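Local coordinates for protein carbonic anhydrase (Unidentified, PDB 3R1W) that probably catalyses the reversible hydration of carbon dioxide to bicarbonate, as a trimeric left-handed beta-helix enzyme of the gamma class, at residues A100-G104 / C105-N109; S117-M120 / D121-V125; S32-I35 / G36-L40. All blocks are in the same frame, centred on the assembly; numbering follows the deposited sequence.

Contact 1 (A100-G104 / C105-N109); sequences AMLHG and CTIGN
One corner of a left-handed beta-helix coil is built where L102, on strand 101-103, meets C105 and I107, with G104 at the bend between them. The backbone of G104 has positive phi (59°), which lets the chain swing from one parallel sheet into the next. Methyl CD2 of L102 then lies 3.7 Å from CD1 of I107, the two side chains crossing at about a right angle inside the coil, where I90 touches both. The ring of H103, on a residue whose side chain leaves the coil, meets the ring of H74 of its own chain and that of H98 of a second subunit, and its ND1 is hydrogen-bonded to D121 OD1. A cluster of three histidines drawn from two subunits is consistent with the metal site of gamma-class carbonic anhydrases. The same bend thus carries a hydrophobic inner side and a histidine-bearing outer side. C105 completes the inner one: with its thiol set between backbone N and carbonyl carbon (chi1 53°), the sulfur turns back toward strand 101-103, where SG stands 4.2 Å from L102 CB and 4.1 Å from the backbone N of H103.

Contact 2 (S117-M120 / D121-V125); sequences SMIM and DGAIV
The torsion of I119 places CG2 anti to the backbone N, while CG1 lies beside that nitrogen (chi1 -42°), and this orientation directs the CG2 branch at the residues beyond the turn. It reaches A123 first, with I119 CG2 3.7 Å from A123 CB, and then V125, whose CG2 is 4.3 Å away. One methyl thereby touches two residues of the returning chain, and the CB of each points toward strand 118-119. The I119 side chain also packs on V131 and V137, so the small cluster belongs to the interior of the left-handed beta-helix.

Between these residues the backbone makes a type II beta turn from M120 to A123, with G122 at the third position, where positive phi is required. It is closed by a hydrogen bond from A123 N to M120 O, 3.1 Å long with an angle of 158° at the hydrogen; the donor stands 22° off the carbonyl plane. The same oxygen is 3.2 Å from A123 CB, so the alanine CB lies close against the carbonyl that accepts the turn's bond. M120 itself sends its thioether chain away, to P139 and to A133 of a second subunit.

At the outward tip of the turn D121 carries a carboxylate whose OD2 is hydrogen-bonded to T76 OG1. The chemistry is therefore divided: a single backbone bond and buried methyls fix the shape of the corner, while the D121 carboxylate, held by T76 at OD2 and bonded through OD1 to ND1 of H103, probably helps position that histidine.

Contact 3 (S32-I35 / G36-L40); sequences SVII and GDVEL
I34 meets V38 and L40 through apolar contacts. Its CG2 branch lies against V38, 3.9 Å from V38 CB and the same distance from V38 CG1, with the two side chains crossing at about a right angle. The other branch runs on in extended form (chi2 -180°), so that I34 CD1 meets L40 CD1 tip to tip at 3.9 Å. I34 thus divides its two arms between alternate residues of the following strand, and V46, from the third side of the coil, touches both I34 and L40. I35 turns away from 36-40, packing on Y15 and on Y187 of a second subunit.

Backbone interactions shape the bend. G36 takes a positive phi (79°), and D37 is the centre of an inverse gamma turn, in which V38 N makes a weak hydrogen bond of 2.9 Å to G36 O. The carbonyl oxygen of I35 lies 3.5 Å from V38 CG2. With no hydrogen bond between 32-35 and 36-40, the strands meet through the methyls of I34, V38 and L40.

Charge is kept on the outside. D37 points away from the preceding strand, and its OD1 forms a salt bridge to R60 NH2 on the neighbouring coil; E39, whose side chain also leaves the interior, has only a long, weak ion pair with R60, from OE2 to NE.

The axes of strands 33-35 and 38-40 come within 8.3 Å, their directions 119° apart. A turn near 120° with branched aliphatic residues filling its inner angle fits one corner of the triangular left-handed beta-helix of hexapeptide-repeat proteins.

The three contacts are versions of one corner, the edge where the sheet containing 33-35, 101-103 and 118-119 gives way to the sheet containing 38-40, 106-107 and 124-125. Along the chain contact 3 comes first, then contact 1, then contact 2. Contacts 1 and 2 occupy adjacent coils, their centres about 5 Å apart, joined by T106 O with V125 N and G108 N with V125 O, both probable hydrogen bonds. Contact 3 stands about 15 Å from contact 1 and 19 Å from contact 2, centre to centre, with strands 51-54 and 72-74 intervening. In each, residues of the first segment touch the second subunit, so this side of the helix faces the trimer interface.

Contact 1 (A100-G104 / C105-N109)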
loop_
_atom_site.group_PDB
_atom_site.type_symbol
_atom_site.label_atom_id
_atom_site.label_comp_id
_atom_site.label_asym_id
_atom_site.label_seq_id
_atom_site.Cartn_x
_atom_site.Cartn_y
_atom_site.Cartn_z
ATOM N N ALA B 100 -6.782 0.478 -1.345
ATOM C CA ALA B 100 -7.622 -0.626 -1.804
ATOM C C ALA B 100 -6.848 -1.511 -2.795
ATOM O O ALA B 100 -5.886 -1.070 -3.421
ATOM C CB ALA B 100 -8.896 -0.090 -2.439
ATOM N N MET B 101 -7.278 -2.762 -2.930
ATOM C CA MET B 101 -6.698 -3.661 -3.912
ATOM C C MET B 101 -7.840 -4.304 -4.666
ATOM O O MET B 101 -8.521 -5.182 -4.129
ATOM C CB MET B 101 -5.899 -4.759 -3.213
ATOM C CG MET B 101 -5.302 -5.807 -4.150
ATOM S SD MET B 101 -3.890 -5.224 -5.102
ATOM C CE MET B 101 -4.580 -5.372 -6.744
ATOM N N LEU B 102 -8.052 -3.851 -5.897
ATOM C CA LEU B 102 -9.154 -4.321 -6.723
ATOM C C LEU B 102 -8.556 -5.104 -7.873
ATOM O O LEU B 102 -7.728 -4.580 -8.625
ATOM C CB LEU B 102 -9.987 -3.149 -7.251
ATOM C CG LEU B 102 -11.004 -2.491 -6.299
ATOM C CD1 LEU B 102 -10.380 -2.153 -4.972
ATOM C CD2 LEU B 102 -11.637 -1.230 -6.918
ATOM N N HIS B 103 -8.966 -6.362 -7.997
ATOM C CA HIS B 103 -8.401 -7.244 -9.010
ATOM C C HIS B 103 -9.503 -8.000 -9.742
ATOM O O HIS B 103 -10.179 -8.835 -9.157
ATOM C CB HIS B 103 -7.428 -8.239 -8.368
ATOM C CG HIS B 103 -6.317 -8.662 -9.272
ATOM N ND1 HIS B 103 -6.481 -9.603 -10.268
ATOM C CD2 HIS B 103 -5.021 -8.268 -9.338
ATOM C CE1 HIS B 103 -5.336 -9.774 -10.904
ATOM N NE2 HIS B 103 -4.435 -8.973 -10.361
ATOM N N GLY B 104 -9.695 -7.675 -11.016
ATOM C CA GLY B 104 -10.540 -8.476 -11.888
ATOM C C GLY B 104 -11.981 -8.627 -11.456
ATOM O O GLY B 104 -12.621 -9.636 -11.773
ATOM N N CYS B 105 -12.507 -7.619 -10.768
ATOM C CA CYS B 105 -13.846 -7.723 -10.196
ATOM C C CYS B 105 -14.857 -6.814 -10.883
ATOM O O CYS B 105 -14.519 -6.036 -11.779
ATOM C CB CYS B 105 -13.803 -7.436 -8.686
ATOM S SG CYS B 105 -13.008 -5.860 -8.245
ATOM N N THR B 106 -16.112 -6.927 -10.463
ATOM C CA THR B 106 -17.154 -6.058 -10.962
ATOM C C THR B 106 -17.804 -5.350 -9.783
ATOM O O THR B 106 -18.128 -5.981 -8.777
ATOM C CB THR B 106 -18.208 -6.855 -11.751
ATOM O OG1 THR B 106 -17.587 -7.436 -12.902
ATOM C CG2 THR B 106 -19.328 -5.948 -12.224
ATOM N N ILE B 107 -17.963 -4.037 -9.907
ATOM C CA ILE B 107 -18.539 -3.223 -8.838
ATOM C C ILE B 107 -19.626 -2.330 -9.412
ATOM O O ILE B 107 -19.407 -1.644 -10.415
ATOM C CB ILE B 107 -17.461 -2.344 -8.144
ATOM C CG1 ILE B 107 -16.422 -3.226 -7.447
ATOM C CG2 ILE B 107 -18.114 -1.393 -7.133
ATOM C CD1 ILE B 107 -15.121 -2.524 -7.145
ATOM N N GLY B 108 -20.800 -2.334 -8.781
ATOM C CA GLY B 108 -21.936 -1.584 -9.290
ATOM C C GLY B 108 -21.884 -0.097 -8.987
ATOM O O GLY B 108 -20.803 0.486 -8.900
ATOM N N ASN B 109 -23.057 0.514 -8.820
ATOM C CA ASN B 109 -23.156 1.939 -8.524
ATOM C C ASN B 109 -23.426 2.208 -7.049
ATOM O O ASN B 109 -24.086 1.417 -6.380
ATOM C CB ASN B 109 -24.283 2.577 -9.343
ATOM C CG ASN B 109 -24.170 2.291 -10.824
ATOM O OD1 ASN B 109 -23.092 2.387 -11.413
ATOM N ND2 ASN B 109 -25.294 1.940 -11.440
#

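Contact 2 (S117-M120 / D121-V125)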
loop_
_atom_site.group_PDB
_atom_site.type_symbol
_atom_site.label_atom_id
_atom_site.label_comp_id
_atom_site.label_asym_id
_atom_site.label_seq_id
_atom_site.Cartn_x
_atom_site.Cartn_y
_atom_site.Cartn_z
ATOM N N SER B 117 -9.230 -2.574 1.896
ATOM C CA SER B 117 -9.978 -3.772 1.540
ATOM C C SER B 117 -9.447 -4.343 0.230
ATOM O O SER B 117 -8.719 -3.671 -0.506
ATOM C CB SER B 117 -11.482 -3.503 1.472
ATOM O OG SER B 117 -11.813 -2.630 0.417
ATOM N N MET B 118 -9.806 -5.590 -0.046
ATOM C CA MET B 118 -9.313 -6.288 -1.225
ATOM C C MET B 118 -10.474 -7.033 -1.870
ATOM O O MET B 118 -11.186 -7.775 -1.197
ATOM C CB MET B 118 -8.192 -7.260 -0.831
ATOM C CG MET B 118 -7.687 -8.109 -1.980
ATOM S SD MET B 118 -6.082 -8.864 -1.642
ATOM C CE MET B 118 -4.998 -7.469 -1.740
ATOM N N ILE B 119 -10.690 -6.792 -3.161
ATOM C CA ILE B 119 -11.762 -7.463 -3.900
ATOM C C ILE B 119 -11.116 -8.235 -5.039
ATOM O O ILE B 119 -10.435 -7.647 -5.875
ATOM C CB ILE B 119 -12.743 -6.458 -4.524
ATOM C CG1 ILE B 119 -13.056 -5.313 -3.557
ATOM C CG2 ILE B 119 -14.018 -7.165 -4.989
ATOM C CD1 ILE B 119 -13.715 -5.742 -2.282
ATOM N N MET B 120 -11.375 -9.538 -5.097
ATOM C CA MET B 120 -10.597 -10.439 -5.951
ATOM C C MET B 120 -11.312 -10.910 -7.229
ATOM O O MET B 120 -12.474 -10.588 -7.460
ATOM C CB MET B 120 -10.109 -11.619 -5.111
ATOM C CG MET B 120 -9.343 -11.152 -3.861
ATOM S SD MET B 120 -8.815 -12.484 -2.771
ATOM C CE MET B 120 -7.601 -13.300 -3.796
ATOM N N ASP B 121 -10.596 -11.665 -8.059
ATOM C CA ASP B 121 -11.078 -12.017 -9.398
ATOM C C ASP B 121 -12.490 -12.592 -9.409
ATOM O O ASP B 121 -12.795 -13.534 -8.677
ATOM C CB ASP B 121 -10.140 -13.025 -10.076
ATOM C CG ASP B 121 -8.867 -12.387 -10.627
ATOM O OD1 ASP B 121 -8.780 -11.150 -10.675
ATOM O OD2 ASP B 121 -7.950 -13.141 -11.032
ATOM N N GLY B 122 -13.335 -12.036 -10.266
ATOM C CA GLY B 122 -14.650 -12.597 -10.496
ATOM C C GLY B 122 -15.660 -12.241 -9.430
ATOM O O GLY B 122 -16.823 -12.637 -9.513
ATOM N N ALA B 123 -15.231 -11.487 -8.424
ATOM C CA ALA B 123 -16.173 -11.010 -7.420
ATOM C C ALA B 123 -17.155 -10.015 -8.044
ATOM O O ALA B 123 -16.810 -9.275 -8.957
ATOM C CB ALA B 123 -15.427 -10.377 -6.233
ATOM N N ILE B 124 -18.384 -9.999 -7.538
ATOM C CA ILE B 124 -19.392 -9.074 -8.025
ATOM C C ILE B 124 -19.994 -8.326 -6.849
ATOM O O ILE B 124 -20.578 -8.930 -5.954
ATOM C CB ILE B 124 -20.515 -9.819 -8.789
ATOM C CG1 ILE B 124 -19.950 -10.469 -10.055
ATOM C CG2 ILE B 124 -21.649 -8.870 -9.132
ATOM C CD1 ILE B 124 -20.921 -11.401 -10.762
ATOM N N VAL B 125 -19.818 -7.010 -6.836
ATOM C CA VAL B 125 -20.414 -6.179 -5.798
ATOM C C VAL B 125 -21.603 -5.429 -6.382
ATOM O O VAL B 125 -21.453 -4.611 -7.294
ATOM C CB VAL B 125 -19.394 -5.176 -5.226
ATOM C CG1 VAL B 125 -20.006 -4.394 -4.063
ATOM C CG2 VAL B 125 -18.126 -5.902 -4.778
#

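Contact 3 (S32-I35 / G36-L40)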
loop_
_atom_site.group_PDB
_atom_site.type_symbol
_atom_site.label_atom_id
_atom_site.label_comp_id
_atom_site.label_asym_id
_atom_site.label_seq_id
_atom_site.Cartn_x
_atom_site.Cartn_y
_atom_site.Cartn_z
ATOM N N SER B 32 0.094 9.630 -9.571
ATOM C CA SER B 32 -0.566 8.362 -9.840
ATOM C C SER B 32 -0.084 7.800 -11.183
ATOM O O SER B 32 0.600 8.486 -11.947
ATOM C CB SER B 32 -2.080 8.518 -9.824
ATOM O OG SER B 32 -2.504 9.319 -10.906
ATOM N N VAL B 33 -0.422 6.547 -11.455
ATOM C CA VAL B 33 0.034 5.890 -12.682
ATOM C C VAL B 33 -1.111 5.135 -13.340
ATOM O O VAL B 33 -1.605 4.149 -12.800
ATOM C CB VAL B 33 1.205 4.917 -12.411
ATOM C CG1 VAL B 33 1.517 4.090 -13.658
ATOM C CG2 VAL B 33 2.436 5.690 -11.958
ATOM N N ILE B 34 -1.536 5.608 -14.507
ATOM C CA ILE B 34 -2.618 4.955 -15.239
ATOM C C ILE B 34 -2.078 4.470 -16.572
ATOM O O ILE B 34 -1.487 5.243 -17.327
ATOM C CB ILE B 34 -3.793 5.919 -15.482
ATOM C CG1 ILE B 34 -4.308 6.473 -14.147
ATOM C CG2 ILE B 34 -4.925 5.205 -16.211
ATOM C CD1 ILE B 34 -5.500 7.447 -14.290
ATOM N N ILE B 35 -2.276 3.186 -16.852
ATOM C CA ILE B 35 -1.654 2.562 -18.020
ATOM C C ILE B 35 -2.667 1.887 -18.935
ATOM O O ILE B 35 -3.419 1.017 -18.505
ATOM C CB ILE B 35 -0.598 1.512 -17.606
ATOM C CG1 ILE B 35 0.608 2.196 -16.946
ATOM C CG2 ILE B 35 -0.137 0.681 -18.827
ATOM C CD1 ILE B 35 1.535 1.231 -16.189
ATOM N N GLY B 36 -2.676 2.292 -20.203
ATOM C CA GLY B 36 -3.319 1.491 -21.232
ATOM C C GLY B 36 -4.826 1.566 -21.345
ATOM O O GLY B 36 -5.396 2.649 -21.498
ATOM N N ASP B 37 -5.461 0.397 -21.267
ATOM C CA ASP B 37 -6.855 0.216 -21.645
ATOM C C ASP B 37 -7.764 0.540 -20.460
ATOM O O ASP B 37 -8.393 -0.351 -19.882
ATOM C CB ASP B 37 -7.071 -1.228 -22.106
ATOM C CG ASP B 37 -8.388 -1.426 -22.844
ATOM O OD1 ASP B 37 -9.175 -0.460 -22.969
ATOM O OD2 ASP B 37 -8.631 -2.566 -23.298
ATOM N N VAL B 38 -7.798 1.820 -20.096
ATOM C CA VAL B 38 -8.543 2.287 -18.933
ATOM C C VAL B 38 -9.459 3.420 -19.365
ATOM O O VAL B 38 -9.030 4.335 -20.064
ATOM C CB VAL B 38 -7.595 2.857 -17.843
ATOM C CG1 VAL B 38 -8.411 3.452 -16.674
ATOM C CG2 VAL B 38 -6.621 1.793 -17.348
ATOM N N GLU B 39 -10.711 3.381 -18.922
ATOM C CA GLU B 39 -11.631 4.478 -19.177
ATOM C C GLU B 39 -12.175 4.987 -17.850
ATOM O O GLU B 39 -12.543 4.198 -16.987
ATOM C CB GLU B 39 -12.795 4.023 -20.066
ATOM C CG GLU B 39 -12.353 3.480 -21.414
ATOM C CD GLU B 39 -13.514 3.205 -22.356
ATOM O OE1 GLU B 39 -14.672 3.540 -22.011
ATOM O OE2 GLU B 39 -13.259 2.649 -23.447
ATOM N N LEU B 40 -12.193 6.306 -17.693
ATOM C CA LEU B 40 -12.737 6.933 -16.491
ATOM C C LEU B 40 -13.861 7.880 -16.879
ATOM O O LEU B 40 -13.693 8.718 -17.762
ATOM C CB LEU B 40 -11.651 7.727 -15.749
ATOM C CG LEU B 40 -10.360 6.989 -15.393
ATOM C CD1 LEU B 40 -9.381 7.937 -14.715
ATOM C CD2 LEU B 40 -10.668 5.824 -14.495
#